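Local coordinates for protein putative NADPH:quinone reductase (Bacillus thuringiensis, PDB 3GMS) that is of experimentally unestablished function but probably reduces quinones with NADPH, as a member of the medium-chain dehydrogenase/reductase superfamily, at residues L30-E34 and N76-V81; N33-M39 and E101-A107; G70-V74 and I86-P92. One frame throughout, in Å; residues are numbered along the deposited sequence.

All three contacts lie in the GroES-like part of the chain, on one mixed beta sheet and on the same side of the molecule's centre. Strand 34-43 pairs with strand 102-106 in interaction 2 and, on its other edge, with strand 71-77, whose further partner, strand 89-92, makes interaction 3. Interaction 1 closes the outer end, where the turn before strand 34-43 meets the turn after strand 71-77. Centres of interactions 2 and 3 are about 8 Å apart, those of 1 and 2 about 9 Å, and those of 1 and 3 about 15 Å. Along the chain interaction 3 is nested inside the loop closed by interaction 2, and the contacts join sequence-distant strands into one sheet.

Interaction 1 of 3, residues L30-E34 and N76-V81; sequences LKDNE and NVGAFV
Two type I beta turns, K31 to E34 and G78 to V81, lie against each other, with D32 and G78 the closest CA pair at 4.5 Å. N76 is still extended; its CB receives L30 CD1 (m,t rotamer) at 3.7 Å. G78 then leaves the strand: its N donates to E34 O at 2.8 Å, and its CA lies 3.3 Å from K31 O, so close that a CB here would clash with the carbonyls of K31 and D32. A79 N donates to a water at 2.9 Å, which in turn donates to L30 O at 3.1 Å. F80 N donates to D32 O at 2.8 Å, and its ring (chi1 m) takes D32 CB over one face in a CH-pi contact, 3.8 Å from CB to centroid. V81, chi1 t, sets CG2 3.7 Å from E34 O. Each turn is closed by its own backbone bond, E34 N to K31 O at 3.2 Å and V81 N to G78 O at 3.0 Å. The two turns meet where antiparallel strands 34-43 and 71-77 of the GroES-like domain respectively begin and end, the two cross-segment bonds carrying backbone pairing into the turns, and L30 and E34 touch K104 of strand 102-106.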
loop_
_atom_site.group_PDB
_atom_site.type_symbol
_atom_site.label_atom_id
_atom_site.label_comp_id
_atom_site.label_asym_id
_atom_site.label_seq_id
_atom_site.Cartn_x
_atom_site.Cartn_y
_atom_site.Cartn_z
ATOM N N LEU A 30 -19.486 18.115 13.590
ATOM C CA LEU A 30 -19.535 17.072 12.559
ATOM C C LEU A 30 -20.621 17.343 11.519
ATOM O O LEU A 30 -21.698 17.813 11.868
ATOM C CB LEU A 30 -19.802 15.713 13.205
ATOM C CG LEU A 30 -18.845 15.216 14.286
ATOM C CD1 LEU A 30 -19.189 13.785 14.648
ATOM C CD2 LEU A 30 -17.406 15.298 13.820
ATOM N N LYS A 31 -20.335 17.036 10.250
ATOM C CA LYS A 31 -21.325 17.159 9.178
ATOM C C LYS A 31 -22.221 15.931 9.183
ATOM O O LYS A 31 -21.892 14.924 9.817
ATOM C CB LYS A 31 -20.643 17.350 7.808
ATOM C CG LYS A 31 -19.779 18.606 7.691
ATOM C CD LYS A 31 -18.710 18.401 6.597
ATOM C CE LYS A 31 -17.348 18.996 7.004
ATOM N NZ LYS A 31 -17.107 20.333 6.398
ATOM N N ASP A 32 -23.349 16.011 8.471
ATOM C CA ASP A 32 -24.383 14.971 8.541
ATOM C C ASP A 32 -23.955 13.515 8.333
ATOM O O ASP A 32 -24.490 12.626 9.008
ATOM C CB ASP A 32 -25.551 15.283 7.589
ATOM C CG ASP A 32 -26.299 16.551 7.963
ATOM O OD1 ASP A 32 -26.454 16.810 9.180
ATOM O OD2 ASP A 32 -26.746 17.266 7.025
ATOM N N ASN A 33 -23.045 13.252 7.389
ATOM C CA ASN A 33 -22.665 11.859 7.098
ATOM C C ASN A 33 -21.248 11.499 7.589
ATOM O O ASN A 33 -20.693 10.485 7.164
ATOM C CB ASN A 33 -22.823 11.514 5.597
ATOM C CG ASN A 33 -23.090 9.997 5.345
ATOM O OD1 ASN A 33 -23.840 9.336 6.091
ATOM N ND2 ASN A 33 -22.470 9.447 4.286
ATOM N N GLU A 34 -20.705 12.297 8.507
ATOM C CA GLU A 34 -19.311 12.115 8.977
ATOM C C GLU A 34 -19.181 11.196 10.188
ATOM O O GLU A 34 -20.087 11.101 11.026
ATOM C CB GLU A 34 -18.677 13.448 9.357
ATOM C CG GLU A 34 -18.346 14.376 8.216
ATOM C CD GLU A 34 -17.480 15.555 8.655
ATOM O OE1 GLU A 34 -17.774 16.212 9.691
ATOM O OE2 GLU A 34 -16.497 15.822 7.943
ATOM N N ASN A 76 -17.764 9.750 17.812
ATOM C CA ASN A 76 -19.000 10.497 17.510
ATOM C C ASN A 76 -19.342 10.327 16.041
ATOM O O ASN A 76 -18.481 9.943 15.239
ATOM C CB ASN A 76 -18.857 11.975 17.882
ATOM C CG ASN A 76 -20.202 12.622 18.235
ATOM O OD1 ASN A 76 -21.264 11.971 18.170
ATOM N ND2 ASN A 76 -20.155 13.895 18.609
ATOM N N VAL A 77 -20.594 10.564 15.684
ATOM C CA VAL A 77 -21.041 10.488 14.296
ATOM C C VAL A 77 -21.983 11.664 14.025
ATOM O O VAL A 77 -22.581 12.220 14.961
ATOM C CB VAL A 77 -21.738 9.135 13.958
ATOM C CG1 VAL A 77 -20.765 7.936 14.120
ATOM C CG2 VAL A 77 -23.025 8.916 14.801
ATOM N N GLY A 78 -22.099 12.049 12.762
ATOM C CA GLY A 78 -23.003 13.116 12.346
ATOM C C GLY A 78 -24.461 12.677 12.290
ATOM O O GLY A 78 -24.782 11.496 12.432
ATOM N N ALA A 79 -25.339 13.650 12.066
ATOM C CA ALA A 79 -26.801 13.451 12.215
ATOM C C ALA A 79 -27.409 12.252 11.488
ATOM O O ALA A 79 -28.352 11.639 11.992
ATOM C CB ALA A 79 -27.568 14.755 11.861
ATOM N N PHE A 80 -26.889 11.916 10.312
ATOM C CA PHE A 80 -27.508 10.877 9.479
ATOM C C PHE A 80 -26.915 9.489 9.679
ATOM O O PHE A 80 -27.306 8.547 8.988
ATOM C CB PHE A 80 -27.397 11.222 7.984
ATOM C CG PHE A 80 -28.171 12.443 7.565
ATOM C CD1 PHE A 80 -29.103 13.042 8.417
ATOM C CD2 PHE A 80 -27.993 12.975 6.282
ATOM C CE1 PHE A 80 -29.829 14.173 8.005
ATOM C CE2 PHE A 80 -28.714 14.104 5.862
ATOM C CZ PHE A 80 -29.633 14.700 6.722
ATOM N N VAL A 81 -25.966 9.366 10.605
ATOM C CA VAL A 81 -25.231 8.123 10.802
ATOM C C VAL A 81 -25.758 7.398 12.032
ATOM O O VAL A 81 -26.109 8.034 13.038
ATOM C CB VAL A 81 -23.701 8.387 11.015
ATOM C CG1 VAL A 81 -22.943 7.070 11.138
ATOM C CG2 VAL A 81 -23.133 9.243 9.893
HETATM O O HOH W 1 -24.382 16.341 11.934
#

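Interaction 2 of 3, residues N33-M39 and E101-A107; sequences NEVFVRM and EYVKTSA
F36, chi1 t, lays its ring beside that of Y102, chi1 m: the planes are 17° apart and the centroids 4.9 Å, but the rings are slid so far that they barely overlap, with F36 CZ 3.4 Å from Y102 CD1. At the edge of the F36 ring K104 CG sits 3.7 Å from F36 CD1. Residues 34-39 and 102-106 are extended strands, running antiparallel at 157° with axes 4.6 Å apart. The register sets V35 opposite T105 and V37 opposite V103 as hydrogen-bonded pairs, with E34-S106, F36-K104 and R38-Y102 as non-hydrogen-bonded pairs. V35 N gives to T105 O at 2.9 Å and T105 N to V35 O at 3.3 Å; V37 N to V103 O and V103 N to V37 O are both 2.9 Å. The ladder is prolonged at one end by A107 N to N33 O at 2.8 Å and at the other by M39 N to E101 O at 3.0 Å, where a water links M39 O and E101 O. V35, V37, V103 and T105 are buried on the face away from F36, and M39 CG meets V103 CG2 at 3.5 Å. The ladder thus gives the GroES-like domain's sheet an aromatic face and a buried valine face. K104 NZ forms a salt bridge with E96, strand 71-77 flanks the other edge of strand 34-43, and the valines pack on V90, P92 and V110.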
loop_
_atom_site.group_PDB
_atom_site.type_symbol
_atom_site.label_atom_id
_atom_site.label_comp_id
_atom_site.label_asym_id
_atom_site.label_seq_id
_atom_site.Cartn_x
_atom_site.Cartn_y
_atom_site.Cartn_z
ATOM N N ASN A 33 -23.045 13.252 7.389
ATOM C CA ASN A 33 -22.665 11.859 7.098
ATOM C C ASN A 33 -21.248 11.499 7.589
ATOM O O ASN A 33 -20.693 10.485 7.164
ATOM C CB ASN A 33 -22.823 11.514 5.597
ATOM C CG ASN A 33 -23.090 9.997 5.345
ATOM O OD1 ASN A 33 -23.840 9.336 6.091
ATOM N ND2 ASN A 33 -22.470 9.447 4.286
ATOM N N GLU A 34 -20.705 12.297 8.507
ATOM C CA GLU A 34 -19.311 12.115 8.977
ATOM C C GLU A 34 -19.181 11.196 10.188
ATOM O O GLU A 34 -20.087 11.101 11.026
ATOM C CB GLU A 34 -18.677 13.448 9.357
ATOM C CG GLU A 34 -18.346 14.376 8.216
ATOM C CD GLU A 34 -17.480 15.555 8.655
ATOM O OE1 GLU A 34 -17.774 16.212 9.691
ATOM O OE2 GLU A 34 -16.497 15.822 7.943
ATOM N N VAL A 35 -18.027 10.533 10.278
ATOM C CA VAL A 35 -17.713 9.676 11.420
ATOM C C VAL A 35 -16.423 10.269 12.013
ATOM O O VAL A 35 -15.546 10.652 11.258
ATOM C CB VAL A 35 -17.558 8.196 10.964
ATOM C CG1 VAL A 35 -17.084 7.307 12.109
ATOM C CG2 VAL A 35 -18.923 7.692 10.413
ATOM N N PHE A 36 -16.346 10.362 13.343
ATOM C CA PHE A 36 -15.259 11.053 14.029
ATOM C C PHE A 36 -14.503 9.993 14.854
ATOM O O PHE A 36 -15.091 9.375 15.757
ATOM C CB PHE A 36 -15.885 12.151 14.922
ATOM C CG PHE A 36 -14.894 12.925 15.748
ATOM C CD1 PHE A 36 -14.117 13.902 15.170
ATOM C CD2 PHE A 36 -14.773 12.693 17.127
ATOM C CE1 PHE A 36 -13.219 14.621 15.930
ATOM C CE2 PHE A 36 -13.881 13.400 17.890
ATOM C CZ PHE A 36 -13.103 14.376 17.296
ATOM N N VAL A 37 -13.214 9.764 14.552
ATOM C CA VAL A 37 -12.549 8.580 15.048
ATOM C C VAL A 37 -11.270 8.971 15.794
ATOM O O VAL A 37 -10.419 9.713 15.251
ATOM C CB VAL A 37 -12.198 7.665 13.827
ATOM C CG1 VAL A 37 -11.387 6.451 14.285
ATOM C CG2 VAL A 37 -13.501 7.200 13.110
ATOM N N ARG A 38 -11.140 8.525 17.044
ATOM C CA ARG A 38 -9.891 8.750 17.798
ATOM C C ARG A 38 -8.891 7.662 17.364
ATOM O O ARG A 38 -9.121 6.487 17.625
ATOM C CB ARG A 38 -10.141 8.681 19.326
ATOM C CG ARG A 38 -8.831 8.731 20.181
ATOM C CD ARG A 38 -9.099 8.632 21.717
ATOM N NE ARG A 38 -10.054 7.562 22.035
ATOM C CZ ARG A 38 -9.742 6.297 22.304
ATOM N NH1 ARG A 38 -8.476 5.895 22.303
ATOM N NH2 ARG A 38 -10.714 5.426 22.573
ATOM N N MET A 39 -7.791 8.059 16.713
ATOM C CA MET A 39 -6.788 7.097 16.170
ATOM C C MET A 39 -5.971 6.384 17.254
ATOM O O MET A 39 -5.625 6.969 18.287
ATOM C CB MET A 39 -5.846 7.826 15.211
ATOM C CG MET A 39 -6.550 8.404 13.926
ATOM S SD MET A 39 -7.611 7.235 13.033
ATOM C CE MET A 39 -6.269 6.215 12.302
ATOM N N GLU A 101 -4.720 13.098 15.841
ATOM C CA GLU A 101 -5.342 12.514 16.997
ATOM C C GLU A 101 -6.738 12.032 16.631
ATOM O O GLU A 101 -7.150 10.939 17.041
ATOM C CB GLU A 101 -5.410 13.558 18.118
ATOM C CG GLU A 101 -5.996 13.054 19.431
ATOM C CD GLU A 101 -5.828 14.056 20.572
ATOM O OE1 GLU A 101 -5.216 15.154 20.376
ATOM O OE2 GLU A 101 -6.275 13.695 21.683
ATOM N N TYR A 102 -7.465 12.865 15.889
ATOM C CA TYR A 102 -8.817 12.557 15.479
ATOM C C TYR A 102 -8.979 12.685 13.975
ATOM O O TYR A 102 -8.603 13.705 13.388
ATOM C CB TYR A 102 -9.804 13.549 16.105
ATOM C CG TYR A 102 -9.787 13.597 17.620
ATOM C CD1 TYR A 102 -10.434 12.616 18.366
ATOM C CD2 TYR A 102 -9.143 14.631 18.285
ATOM C CE1 TYR A 102 -10.454 12.660 19.768
ATOM C CE2 TYR A 102 -9.148 14.700 19.691
ATOM C CZ TYR A 102 -9.808 13.710 20.415
ATOM O OH TYR A 102 -9.867 13.735 21.782
ATOM N N VAL A 103 -9.649 11.709 13.363
ATOM C CA VAL A 103 -9.823 11.674 11.901
ATOM C C VAL A 103 -11.309 11.573 11.569
ATOM O O VAL A 103 -12.011 10.751 12.155
ATOM C CB VAL A 103 -9.095 10.443 11.296
ATOM C CG1 VAL A 103 -9.465 10.245 9.795
ATOM C CG2 VAL A 103 -7.588 10.628 11.486
ATOM N N LYS A 104 -11.771 12.401 10.641
ATOM C CA LYS A 104 -13.130 12.273 10.090
ATOM C C LYS A 104 -13.119 11.785 8.675
ATOM O O LYS A 104 -12.211 12.131 7.903
ATOM C CB LYS A 104 -13.836 13.632 10.094
ATOM C CG LYS A 104 -13.892 14.279 11.465
ATOM C CD LYS A 104 -14.939 15.398 11.492
ATOM C CE LYS A 104 -14.578 16.565 10.615
ATOM N NZ LYS A 104 -13.162 16.940 10.829
ATOM N N THR A 105 -14.151 11.016 8.315
ATOM C CA THR A 105 -14.356 10.620 6.951
ATOM C C THR A 105 -15.857 10.334 6.793
ATOM O O THR A 105 -16.585 10.253 7.801
ATOM C CB THR A 105 -13.555 9.326 6.560
ATOM O OG1 THR A 105 -13.701 9.091 5.150
ATOM C CG2 THR A 105 -14.093 8.091 7.325
ATOM N N SER A 106 -16.296 10.170 5.559
ATOM C CA SER A 106 -17.684 9.795 5.283
ATOM C C SER A 106 -17.998 8.394 5.844
ATOM O O SER A 106 -17.166 7.456 5.749
ATOM C CB SER A 106 -17.946 9.841 3.771
ATOM O OG SER A 106 -19.111 9.097 3.429
ATOM N N ALA A 107 -19.202 8.234 6.408
ATOM C CA ALA A 107 -19.673 6.890 6.797
ATOM C C ALA A 107 -19.478 5.813 5.733
ATOM O O ALA A 107 -19.240 4.653 6.072
ATOM C CB ALA A 107 -21.138 6.925 7.209
HETATM O O HOH W 2 -5.568 9.705 18.842
#

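Interaction 3 of 3, residues G70-V74 and I86-P92; sequences GVGIV and IGKRVLP
V74, chi1 t, and V90, chi1 m, make the apolar centre, with V74 CG2 3.7 Å from V90 CG1; V74 CG1 also lies 4.2 Å from I86 CG1. Towards the other end V71, chi1 p, puts CB 3.8 Å from L91 CD2. Buried V74 and V90 continue into the side chains of V35 and V37 on strand 34-43. Around them the backbone is extended, G72 facing V90 as an antiparallel hydrogen-bonded pair with CA atoms 5.7 Å apart, and I73 facing R89 as a non-hydrogen-bonded pair at 4.6 Å. The axes of strands 71-74 and 89-92 approach to 4.7 Å, and the antiparallel pairing is strongly twisted, with the segment directions at 116°. It belongs to the beta hairpin of strands 71-77 and 89-92 within the mixed sheet of the GroES-like domain. G72 N donates to V90 O at 3.0 Å and V90 N to G72 O at 2.9 Å, while V74 N reaches K88 O at 3.0 Å. Just before strand 89-92, G87 N gives to V74 O at 2.7 Å; G87 has phi/psi of 95/-16°, where a CB would jam against the preceding carbonyl. G70, at 143/176°, is under the same constraint, and its buried O has no hydrogen-bonding partner, with L91 CD2 3.4 Å from G70 O. At the polar edge the guanidinium of R89 forms a salt bridge to D119 and a hydrogen bond to I117 O.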
loop_
_atom_site.group_PDB
_atom_site.type_symbol
_atom_site.label_atom_id
_atom_site.label_comp_id
_atom_site.label_asym_id
_atom_site.label_seq_id
_atom_site.Cartn_x
_atom_site.Cartn_y
_atom_site.Cartn_z
ATOM N N GLY A 70 -4.744 3.513 8.892
ATOM C CA GLY A 70 -4.651 3.324 10.344
ATOM C C GLY A 70 -6.001 2.930 10.927
ATOM O O GLY A 70 -7.017 2.908 10.216
ATOM N N VAL A 71 -6.006 2.658 12.229
ATOM C CA VAL A 71 -7.194 2.155 12.896
ATOM C C VAL A 71 -7.473 3.050 14.105
ATOM O O VAL A 71 -6.542 3.596 14.703
ATOM C CB VAL A 71 -6.953 0.706 13.346
ATOM C CG1 VAL A 71 -5.822 0.644 14.379
ATOM C CG2 VAL A 71 -8.231 0.069 13.904
ATOM N N GLY A 72 -8.749 3.196 14.459
ATOM C CA GLY A 72 -9.118 3.974 15.654
ATOM C C GLY A 72 -10.504 3.580 16.136
ATOM O O GLY A 72 -11.097 2.618 15.623
ATOM N N ILE A 73 -10.999 4.333 17.125
ATOM C CA ILE A 73 -12.308 4.078 17.767
ATOM C C ILE A 73 -13.254 5.218 17.452
ATOM O O ILE A 73 -12.899 6.370 17.642
ATOM C CB ILE A 73 -12.158 4.015 19.317
ATOM C CG1 ILE A 73 -11.182 2.929 19.718
ATOM C CG2 ILE A 73 -13.556 3.856 20.003
ATOM C CD1 ILE A 73 -11.637 1.576 19.272
ATOM N N VAL A 74 -14.458 4.893 16.976
ATOM C CA VAL A 74 -15.437 5.907 16.673
ATOM C C VAL A 74 -15.871 6.531 17.980
ATOM O O VAL A 74 -16.259 5.798 18.900
ATOM C CB VAL A 74 -16.691 5.304 16.002
ATOM C CG1 VAL A 74 -17.763 6.371 15.730
ATOM C CG2 VAL A 74 -16.345 4.564 14.720
ATOM N N ILE A 86 -20.715 4.255 17.397
ATOM C CA ILE A 86 -19.859 4.805 18.440
ATOM C C ILE A 86 -19.264 3.684 19.296
ATOM O O ILE A 86 -19.969 2.768 19.699
ATOM C CB ILE A 86 -20.582 5.871 19.306
ATOM C CG1 ILE A 86 -20.871 7.101 18.440
ATOM C CG2 ILE A 86 -19.730 6.251 20.499
ATOM C CD1 ILE A 86 -21.928 8.002 18.983
ATOM N N GLY A 87 -17.957 3.744 19.545
ATOM C CA GLY A 87 -17.305 2.692 20.304
ATOM C C GLY A 87 -16.659 1.605 19.467
ATOM O O GLY A 87 -15.846 0.846 19.991
ATOM N N LYS A 88 -17.007 1.521 18.178
ATOM C CA LYS A 88 -16.502 0.458 17.282
ATOM C C LYS A 88 -15.075 0.782 16.812
ATOM O O LYS A 88 -14.763 1.933 16.628
ATOM C CB LYS A 88 -17.400 0.301 16.049
ATOM C CG LYS A 88 -18.810 -0.296 16.299
ATOM C CD LYS A 88 -18.785 -1.808 16.506
ATOM C CE LYS A 88 -20.214 -2.377 16.577
ATOM N NZ LYS A 88 -21.005 -1.683 17.630
ATOM N N ARG A 89 -14.231 -0.242 16.632
ATOM C CA ARG A 89 -12.906 -0.086 16.009
ATOM C C ARG A 89 -13.068 -0.154 14.487
ATOM O O ARG A 89 -13.679 -1.081 13.964
ATOM C CB ARG A 89 -11.925 -1.194 16.463
ATOM C CG ARG A 89 -10.677 -0.649 17.187
ATOM C CD ARG A 89 -9.556 -1.679 17.519
ATOM N NE ARG A 89 -10.075 -3.019 17.440
ATOM C CZ ARG A 89 -9.439 -4.022 16.859
ATOM N NH1 ARG A 89 -10.041 -5.185 16.765
ATOM N NH2 ARG A 89 -8.224 -3.849 16.344
ATOM N N VAL A 90 -12.489 0.827 13.799
ATOM C CA VAL A 90 -12.704 1.030 12.372
ATOM C C VAL A 90 -11.447 1.562 11.689
ATOM O O VAL A 90 -10.598 2.175 12.351
ATOM C CB VAL A 90 -13.842 2.080 12.092
ATOM C CG1 VAL A 90 -15.164 1.654 12.783
ATOM C CG2 VAL A 90 -13.463 3.470 12.475
ATOM N N LEU A 91 -11.368 1.365 10.374
ATOM C CA LEU A 91 -10.407 2.150 9.568
ATOM C C LEU A 91 -11.130 3.366 8.981
ATOM O O LEU A 91 -12.052 3.194 8.169
ATOM C CB LEU A 91 -9.813 1.309 8.426
ATOM C CG LEU A 91 -9.388 -0.120 8.773
ATOM C CD1 LEU A 91 -8.888 -0.834 7.484
ATOM C CD2 LEU A 91 -8.344 -0.189 9.916
ATOM N N PRO A 92 -10.746 4.577 9.394
ATOM C CA PRO A 92 -11.466 5.728 8.798
ATOM C C PRO A 92 -10.794 6.235 7.497
ATOM O O PRO A 92 -9.967 7.158 7.531
ATOM C CB PRO A 92 -11.399 6.749 9.903
ATOM C CG PRO A 92 -10.084 6.481 10.624
ATOM C CD PRO A 92 -9.839 4.993 10.504
#